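High affinity transport system protein p37 (Mycoplasma hyorhinis, PDB 3EKI) binds thiamine diphosphate outside the cell membrane as a lipoprotein and probably delivers it to a high-affinity transport system. Local coordinates at residues Q290-F302 with T321-E333. Sequence-based numbering, arbitrary orientation.
Sequences QKSADTLGTLDDF and TKPFETKANEKME. With CA (calcium ion), chain E.
Phe324 turns its CG beside its backbone N (chi1 -61°), which sets its ring against Asp294 in a CH-pi contact: Asp294 CB sits over the centre of the Phe324 ring, 3.6 Å from the centroid and almost on the ring normal. Asp294 chi1, at 59°, places CG between the backbone N and the carbonyl carbon and sends OD2 to 3.9 Å from Pro323 CB. The pair joins a 3-10 segment, 293-298, to a type II beta turn, Lys322 to Glu325, in one lobe of this periplasmic-binding-protein-like fold, where 293-298 belongs to the connection between sheet strands 288-290 and 304-308. That turn also presents Phe324 N to Asp294 O, a 2.9 Å hydrogen bond made on a carbonyl lone pair. Tyr187 and Phe182 stack edge-to-face with the same phenylalanine. At the ring's edge, in its plane, lies Met332 CE; Met332, on strand 331-337, reaches out extended beyond CG to place this methyl 4.1 Å from Leu296 CD2, with Trp220 of the adjoining strand touching the methionine as well.

Farther along, Gly297 comes close to the backbone of 321-333, its CA donating a C-H...O contact to Glu325 O at 3.1 Å. Water 1 donates to Asp294 O and Glu325 O, tying the two backbones together. At the outer end Lys327 NZ forms a salt bridge with Asp300 OD2, arriving on the syn side but 33° out of the carboxylate plane.

The turn Lys327 to Glu330 wraps a calcium ion held by Lys327 O, Glu330 O, Thr326 OG1 (2.4 Å from the ion) and two waters. Water 2 accepts from Lys327 N and lies within hydrogen-bonding distance of Gly297 O, linking this calcium turn to the 3-10 segment. Thr326 CG2 lies 4.1 Å from Gly297 CA.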
ATOM      1  N   GLN A 290       3.495   3.762  18.456  1.00  7.89           N
ATOM      2  CA  GLN A 290       3.732   3.224  17.113  1.00  8.03           C
ATOM      3  C   GLN A 290       3.629   1.707  17.134  1.00 10.90           C
ATOM      4  O   GLN A 290       4.529   1.004  17.632  1.00 11.83           O
ATOM      5  CB  GLN A 290       5.090   3.679  16.550  1.00 13.54           C
ATOM      6  CG  GLN A 290       5.307   3.298  15.092  1.00 12.10           C
ATOM      7  CD  GLN A 290       6.744   3.333  14.626  1.00 18.64           C
ATOM      8  OE1 GLN A 290       7.377   4.377  14.681  1.00 20.68           O
ATOM      9  NE2 GLN A 290       7.272   2.208  14.182  1.00 22.77           N
ATOM     10  N   LYS A 291       2.527   1.203  16.607  1.00  9.28           N
ATOM     11  CA  LYS A 291       2.200  -0.209  16.581  1.00  8.39           C
ATOM     12  C   LYS A 291       1.217  -0.492  15.446  1.00  7.50           C
ATOM     13  O   LYS A 291       0.444   0.391  15.078  1.00 11.98           O
ATOM     14  CB  LYS A 291       1.543  -0.702  17.870  1.00 17.41           C
ATOM     15  CG  LYS A 291       2.273  -0.504  19.170  1.00 32.07           C
ATOM     16  CD  LYS A 291       3.073  -1.706  19.606  1.00 32.68           C
ATOM     17  CE  LYS A 291       2.183  -2.870  20.016  1.00 40.35           C
ATOM     18  NZ  LYS A 291       3.022  -4.088  20.260  1.00 57.22           N
ATOM     19  N   SER A 292       1.220  -1.715  14.932  1.00  8.55           N
ATOM     20  CA  SER A 292       0.265  -2.131  13.919  1.00  8.37           C
ATOM     21  C   SER A 292      -1.147  -2.184  14.483  1.00  8.35           C
ATOM     22  O   SER A 292      -1.325  -2.600  15.622  1.00 12.33           O
ATOM     23  CB  SER A 292       0.666  -3.510  13.377  1.00 16.25           C
ATOM     24  OG  SER A 292      -0.282  -4.000  12.445  1.00 24.90           O
ATOM     25  N   ALA A 293      -2.128  -1.799  13.693  1.00  8.99           N
ATOM     26  CA  ALA A 293      -3.524  -1.830  14.094  1.00  8.16           C
ATOM     27  C   ALA A 293      -3.955  -3.233  14.475  1.00  9.58           C
ATOM     28  O   ALA A 293      -4.851  -3.426  15.309  1.00 12.92           O
ATOM     29  CB  ALA A 293      -4.384  -1.248  12.996  1.00  8.27           C
ATOM     30  N   ASP A 294      -3.319  -4.277  13.935  1.00  9.58           N
ATOM     31  CA  ASP A 294      -3.845  -5.594  14.331  1.00 13.20           C
ATOM     32  C   ASP A 294      -3.458  -5.959  15.763  1.00  8.94           C
ATOM     33  O   ASP A 294      -3.925  -7.011  16.226  1.00 11.49           O
ATOM     34  CB  ASP A 294      -3.476  -6.689  13.350  1.00 17.75           C
ATOM     35  CG  ASP A 294      -2.012  -6.923  13.116  1.00 25.39           C
ATOM     36  OD1 ASP A 294      -1.169  -6.475  13.915  1.00 22.81           O
ATOM     37  OD2 ASP A 294      -1.677  -7.568  12.090  1.00 40.60           O
ATOM     38  N   THR A 295      -2.709  -5.147  16.489  1.00  7.59           N
ATOM     39  CA  THR A 295      -2.438  -5.330  17.894  1.00  6.94           C
ATOM     40  C   THR A 295      -3.290  -4.441  18.798  1.00  8.88           C
ATOM     41  O   THR A 295      -3.112  -4.505  20.012  1.00  9.84           O
ATOM     42  CB  THR A 295      -0.969  -5.072  18.285  1.00 12.07           C
ATOM     43  OG1 THR A 295      -0.649  -3.686  18.095  1.00 12.88           O
ATOM     44  CG2 THR A 295      -0.081  -5.899  17.380  1.00 15.58           C
ATOM     45  N   LEU A 296      -4.175  -3.657  18.220  1.00  9.65           N
ATOM     46  CA  LEU A 296      -4.975  -2.741  19.053  1.00  7.79           C
ATOM     47  C   LEU A 296      -5.693  -3.436  20.206  1.00 11.30           C
ATOM     48  O   LEU A 296      -5.800  -2.840  21.281  1.00  9.94           O
ATOM     49  CB  LEU A 296      -5.999  -2.030  18.176  1.00  9.73           C
ATOM     50  CG  LEU A 296      -6.867  -0.964  18.864  1.00  7.31           C
ATOM     51  CD1 LEU A 296      -5.995   0.105  19.487  1.00 10.80           C
ATOM     52  CD2 LEU A 296      -7.824  -0.386  17.842  1.00  6.67           C
ATOM     53  N   GLY A 297      -6.178  -4.646  19.944  1.00 12.75           N
ATOM     54  CA  GLY A 297      -6.940  -5.372  20.944  1.00 13.03           C
ATOM     55  C   GLY A 297      -6.160  -5.761  22.171  1.00 16.51           C
ATOM     56  O   GLY A 297      -6.774  -6.107  23.198  1.00 17.82           O
ATOM     57  N   THR A 298      -4.830  -5.725  22.118  1.00 12.68           N
ATOM     58  CA  THR A 298      -3.980  -6.131  23.217  1.00 13.97           C
ATOM     59  C   THR A 298      -3.613  -4.981  24.132  1.00 15.74           C
ATOM     60  O   THR A 298      -2.974  -5.193  25.159  1.00 17.84           O
ATOM     61  CB  THR A 298      -2.666  -6.792  22.721  1.00 20.55           C
ATOM     62  OG1 THR A 298      -1.807  -5.837  22.081  1.00 17.34           O
ATOM     63  CG2 THR A 298      -3.017  -7.854  21.698  1.00 22.61           C
ATOM     64  N   LEU A 299      -3.994  -3.758  23.765  1.00 12.55           N
ATOM     65  CA  LEU A 299      -3.510  -2.605  24.506  1.00 12.01           C
ATOM     66  C   LEU A 299      -4.637  -1.862  25.198  1.00 17.17           C
ATOM     67  O   LEU A 299      -5.449  -1.224  24.514  1.00 17.44           O
ATOM     68  CB  LEU A 299      -2.807  -1.659  23.523  1.00 13.00           C
ATOM     69  CG  LEU A 299      -1.653  -2.343  22.771  1.00 23.79           C
ATOM     70  CD1 LEU A 299      -1.220  -1.486  21.597  1.00 27.11           C
ATOM     71  CD2 LEU A 299      -0.506  -2.630  23.720  1.00 29.44           C
ATOM     72  N   ASP A 300      -4.699  -1.936  26.525  1.00 13.64           N
ATOM     73  CA  ASP A 300      -5.899  -1.400  27.174  1.00 16.41           C
ATOM     74  C   ASP A 300      -5.968   0.112  27.158  1.00 12.23           C
ATOM     75  O   ASP A 300      -7.064   0.669  27.338  1.00 17.36           O
ATOM     76  CB  ASP A 300      -5.961  -1.986  28.590  1.00 21.82           C
ATOM     77  CG  ASP A 300      -6.231  -3.481  28.507  1.00 32.61           C
ATOM     78  OD1 ASP A 300      -6.632  -3.993  27.437  1.00 33.82           O
ATOM     79  OD2 ASP A 300      -6.039  -4.170  29.531  1.00 57.67           O
ATOM     80  N   ASP A 301      -4.843   0.799  26.941  1.00 11.23           N
ATOM     81  CA  ASP A 301      -4.835   2.258  26.999  1.00 14.99           C
ATOM     82  C   ASP A 301      -4.902   2.929  25.625  1.00 10.68           C
ATOM     83  O   ASP A 301      -4.763   4.147  25.500  1.00 13.15           O
ATOM     84  CB  ASP A 301      -3.568   2.721  27.710  1.00 19.01           C
ATOM     85  CG  ASP A 301      -3.406   2.316  29.155  1.00 31.03           C
ATOM     86  OD1 ASP A 301      -4.401   2.053  29.849  1.00 31.10           O
ATOM     87  OD2 ASP A 301      -2.241   2.281  29.613  1.00 47.46           O
ATOM     88  N   PHE A 302      -5.122   2.146  24.580  1.00  8.96           N
ATOM     89  CA  PHE A 302      -5.257   2.587  23.212  1.00  7.82           C
ATOM     90  C   PHE A 302      -6.568   2.073  22.603  1.00  7.32           C
ATOM     91  O   PHE A 302      -6.882   0.881  22.742  1.00  7.95           O
ATOM     92  CB  PHE A 302      -4.039   2.150  22.370  1.00  8.30           C
ATOM     93  CG  PHE A 302      -2.841   2.970  22.881  1.00  7.47           C
ATOM     94  CD1 PHE A 302      -2.542   4.178  22.303  1.00 10.10           C
ATOM     95  CD2 PHE A 302      -2.103   2.498  23.943  1.00 13.34           C
ATOM     96  CE1 PHE A 302      -1.506   4.936  22.805  1.00  7.76           C
ATOM     97  CE2 PHE A 302      -1.066   3.243  24.469  1.00 19.36           C
ATOM     98  CZ  PHE A 302      -0.822   4.473  23.898  1.00  9.66           C
ATOM     99  N   THR A 321       0.308 -14.608  15.674  1.00 25.19           N
ATOM    100  CA  THR A 321       0.293 -13.294  16.309  1.00 35.14           C
ATOM    101  C   THR A 321      -1.109 -12.919  16.792  1.00 35.84           C
ATOM    102  O   THR A 321      -1.264 -11.894  17.457  1.00 28.20           O
ATOM    103  CB  THR A 321       0.757 -12.182  15.353  1.00 35.75           C
ATOM    104  OG1 THR A 321      -0.209 -12.077  14.302  1.00 32.18           O
ATOM    105  CG2 THR A 321       2.085 -12.532  14.707  1.00 63.69           C
ATOM    106  N   LYS A 322      -2.095 -13.739  16.442  1.00 25.92           N
ATOM    107  CA  LYS A 322      -3.473 -13.461  16.843  1.00 21.72           C
ATOM    108  C   LYS A 322      -3.970 -12.101  16.386  1.00 14.18           C
ATOM    109  O   LYS A 322      -4.451 -11.254  17.159  1.00 13.68           O
ATOM    110  CB  LYS A 322      -3.504 -13.632  18.367  1.00 44.35           C
ATOM    111  CG  LYS A 322      -3.312 -15.089  18.781  1.00 64.68           C
ATOM    112  CD  LYS A 322      -1.963 -15.317  19.446  1.00 82.48           C
ATOM    113  CE  LYS A 322      -1.700 -16.785  19.759  1.00 87.75           C
ATOM    114  NZ  LYS A 322      -1.552 -17.041  21.225  1.00 83.80           N
ATOM    115  N   PRO A 323      -3.906 -11.831  15.088  1.00 12.96           N
ATOM    116  CA  PRO A 323      -4.218 -10.497  14.560  1.00 12.64           C
ATOM    117  C   PRO A 323      -5.694 -10.112  14.721  1.00 15.24           C
ATOM    118  O   PRO A 323      -6.605 -10.896  14.442  1.00 11.29           O
ATOM    119  CB  PRO A 323      -3.925 -10.606  13.062  1.00 18.32           C
ATOM    120  CG  PRO A 323      -4.010 -12.073  12.776  1.00 17.27           C
ATOM    121  CD  PRO A 323      -3.578 -12.779  14.020  1.00 17.54           C
ATOM    122  N   PHE A 324      -5.881  -8.876  15.166  1.00 13.39           N
ATOM    123  CA  PHE A 324      -7.159  -8.222  15.371  1.00 16.49           C
ATOM    124  C   PHE A 324      -7.923  -8.819  16.560  1.00 19.15           C
ATOM    125  O   PHE A 324      -9.094  -8.480  16.779  1.00 20.99           O
ATOM    126  CB  PHE A 324      -7.993  -8.268  14.084  1.00 10.44           C
ATOM    127  CG  PHE A 324      -7.350  -7.552  12.912  1.00 12.01           C
ATOM    128  CD1 PHE A 324      -7.398  -6.172  12.827  1.00 16.33           C
ATOM    129  CD2 PHE A 324      -6.705  -8.285  11.942  1.00 12.25           C
ATOM    130  CE1 PHE A 324      -6.779  -5.530  11.760  1.00 13.43           C
ATOM    131  CE2 PHE A 324      -6.097  -7.648  10.878  1.00 16.33           C
ATOM    132  CZ  PHE A 324      -6.131  -6.274  10.796  1.00 12.93           C
ATOM    133  N   GLU A 325      -7.280  -9.687  17.344  1.00 11.43           N
ATOM    134  CA  GLU A 325      -7.988 -10.220  18.523  1.00 10.53           C
ATOM    135  C   GLU A 325      -8.294  -9.122  19.526  1.00 12.29           C
ATOM    136  O   GLU A 325      -7.472  -8.251  19.806  1.00 13.23           O
ATOM    137  CB  GLU A 325      -7.142 -11.317  19.177  1.00 19.13           C
ATOM    138  CG  GLU A 325      -7.852 -12.024  20.318  1.00 27.18           C
ATOM    139  CD  GLU A 325      -7.330 -13.425  20.558  1.00 39.43           C
ATOM    140  OE1 GLU A 325      -7.320 -14.244  19.612  1.00 61.42           O
ATOM    141  OE2 GLU A 325      -6.931 -13.697  21.708  1.00 54.50           O
ATOM    142  N   THR A 326      -9.489  -9.174  20.109  1.00 15.19           N
ATOM    143  CA  THR A 326      -9.951  -8.269  21.149  1.00 10.96           C
ATOM    144  C   THR A 326     -10.474  -9.075  22.351  1.00 13.45           C
ATOM    145  O   THR A 326     -10.765 -10.257  22.192  1.00 12.97           O
ATOM    146  CB  THR A 326     -11.106  -7.353  20.698  1.00 18.27           C
ATOM    147  OG1 THR A 326     -12.147  -8.178  20.132  1.00 17.79           O
ATOM    148  CG2 THR A 326     -10.713  -6.377  19.597  1.00 13.55           C
ATOM    149  N   LYS A 327     -10.571  -8.398  23.480  1.00  9.81           N
ATOM    150  CA  LYS A 327     -11.175  -8.983  24.667  1.00 14.38           C
ATOM    151  C   LYS A 327     -12.612  -9.377  24.330  1.00 11.69           C
ATOM    152  O   LYS A 327     -13.255  -8.968  23.381  1.00 13.16           O
ATOM    153  CB  LYS A 327     -11.110  -8.032  25.852  1.00 20.24           C
ATOM    154  CG  LYS A 327      -9.684  -7.913  26.403  1.00 25.91           C
ATOM    155  CD  LYS A 327      -9.565  -6.671  27.268  1.00 35.40           C
ATOM    156  CE  LYS A 327      -8.105  -6.368  27.582  1.00 45.19           C
ATOM    157  NZ  LYS A 327      -7.972  -5.868  28.982  1.00 50.68           N
ATOM    158  N   ALA A 328     -13.107 -10.261  25.189  1.00 15.55           N
ATOM    159  CA  ALA A 328     -14.397 -10.871  25.011  1.00 16.25           C
ATOM    160  C   ALA A 328     -15.495  -9.840  24.884  1.00 14.45           C
ATOM    161  O   ALA A 328     -16.341  -9.992  23.992  1.00 21.49           O
ATOM    162  CB  ALA A 328     -14.679 -11.773  26.214  1.00 16.88           C
ATOM    163  N   ASN A 329     -15.483  -8.817  25.743  1.00  9.55           N
ATOM    164  CA  ASN A 329     -16.616  -7.878  25.604  1.00 12.16           C
ATOM    165  C   ASN A 329     -16.254  -6.601  24.863  1.00 13.87           C
ATOM    166  O   ASN A 329     -16.942  -5.572  24.965  1.00 11.79           O
ATOM    167  CB  ASN A 329     -17.179  -7.564  26.989  1.00 17.81           C
ATOM    168  CG  ASN A 329     -16.303  -6.587  27.743  1.00 19.89           C
ATOM    169  OD1 ASN A 329     -15.083  -6.679  27.642  1.00 19.73           O
ATOM    170  ND2 ASN A 329     -16.955  -5.682  28.466  1.00 21.57           N
ATOM    171  N   GLU A 330     -15.194  -6.652  24.045  1.00 10.80           N
ATOM    172  CA  GLU A 330     -14.815  -5.517  23.213  1.00  8.92           C
ATOM    173  C   GLU A 330     -14.880  -5.906  21.746  1.00 11.18           C
ATOM    174  O   GLU A 330     -14.855  -7.077  21.391  1.00 14.09           O
ATOM    175  CB  GLU A 330     -13.417  -5.013  23.585  1.00 10.38           C
ATOM    176  CG  GLU A 330     -13.331  -4.672  25.062  1.00 14.48           C
ATOM    177  CD  GLU A 330     -12.069  -3.973  25.499  1.00 32.23           C
ATOM    178  OE1 GLU A 330     -11.181  -3.762  24.648  1.00 28.50           O
ATOM    179  OE2 GLU A 330     -11.976  -3.638  26.707  1.00 31.86           O
ATOM    180  N   LYS A 331     -14.993  -4.914  20.880  1.00  9.69           N
ATOM    181  CA  LYS A 331     -15.031  -5.066  19.461  1.00  9.90           C
ATOM    182  C   LYS A 331     -14.092  -3.990  18.875  1.00  7.74           C
ATOM    183  O   LYS A 331     -13.909  -2.919  19.428  1.00  9.24           O
ATOM    184  CB  LYS A 331     -16.408  -4.846  18.838  1.00 18.94           C
ATOM    185  CG  LYS A 331     -17.620  -5.461  19.488  1.00 18.38           C
ATOM    186  CD  LYS A 331     -18.858  -5.215  18.641  1.00 29.30           C
ATOM    187  CE  LYS A 331     -19.337  -3.772  18.749  1.00 38.32           C
ATOM    188  NZ  LYS A 331     -19.568  -3.359  20.162  1.00 41.38           N
ATOM    189  N   MET A 332     -13.564  -4.313  17.719  1.00 11.05           N
ATOM    190  CA  MET A 332     -12.826  -3.394  16.872  1.00 11.17           C
ATOM    191  C   MET A 332     -13.599  -3.167  15.584  1.00 12.37           C
ATOM    192  O   MET A 332     -14.051  -4.128  14.946  1.00 13.54           O
ATOM    193  CB  MET A 332     -11.486  -4.046  16.583  1.00 17.15           C
ATOM    194  CG  MET A 332     -10.368  -3.152  16.140  1.00 25.92           C
ATOM    195  SD  MET A 332      -8.813  -4.091  16.028  1.00 23.42           S
ATOM    196  CE  MET A 332      -8.014  -3.087  14.770  1.00 13.45           C
ATOM    197  N   GLU A 333     -13.785  -1.919  15.178  1.00  8.33           N
ATOM    198  CA  GLU A 333     -14.548  -1.621  13.987  1.00  7.88           C
ATOM    199  C   GLU A 333     -13.977  -0.412  13.259  1.00  5.90           C
ATOM    200  O   GLU A 333     -13.266   0.394  13.860  1.00  7.19           O
ATOM    201  CB  GLU A 333     -16.020  -1.362  14.331  1.00 12.53           C
ATOM    202  CG  GLU A 333     -16.244  -0.167  15.226  1.00 12.45           C
ATOM    203  CD  GLU A 333     -17.609  -0.151  15.908  1.00 23.31           C
ATOM    204  OE1 GLU A 333     -18.161   0.957  16.054  1.00 28.48           O
ATOM    205  OE2 GLU A 333     -18.168  -1.184  16.319  1.00 23.54           O
TER
HETATM  206 CA    CA E 602     -14.087  -9.208  21.052  1.00 41.24          CA
HETATM  207  O   HOH W   1      -5.332  -7.071  18.704  1.00 23.68           O
HETATM  208  O   HOH W   2      -9.678  -5.757  23.367  1.00 19.10           O
HETATM  209  O   HOH W   3      -8.257  -3.750  25.057  1.00 27.37           O
HETATM  210  O   HOH W   4     -16.091 -10.213  21.500  1.00 24.74           O
HETATM  211  O   HOH W   5     -14.766  -9.105  18.820  1.00 32.44           O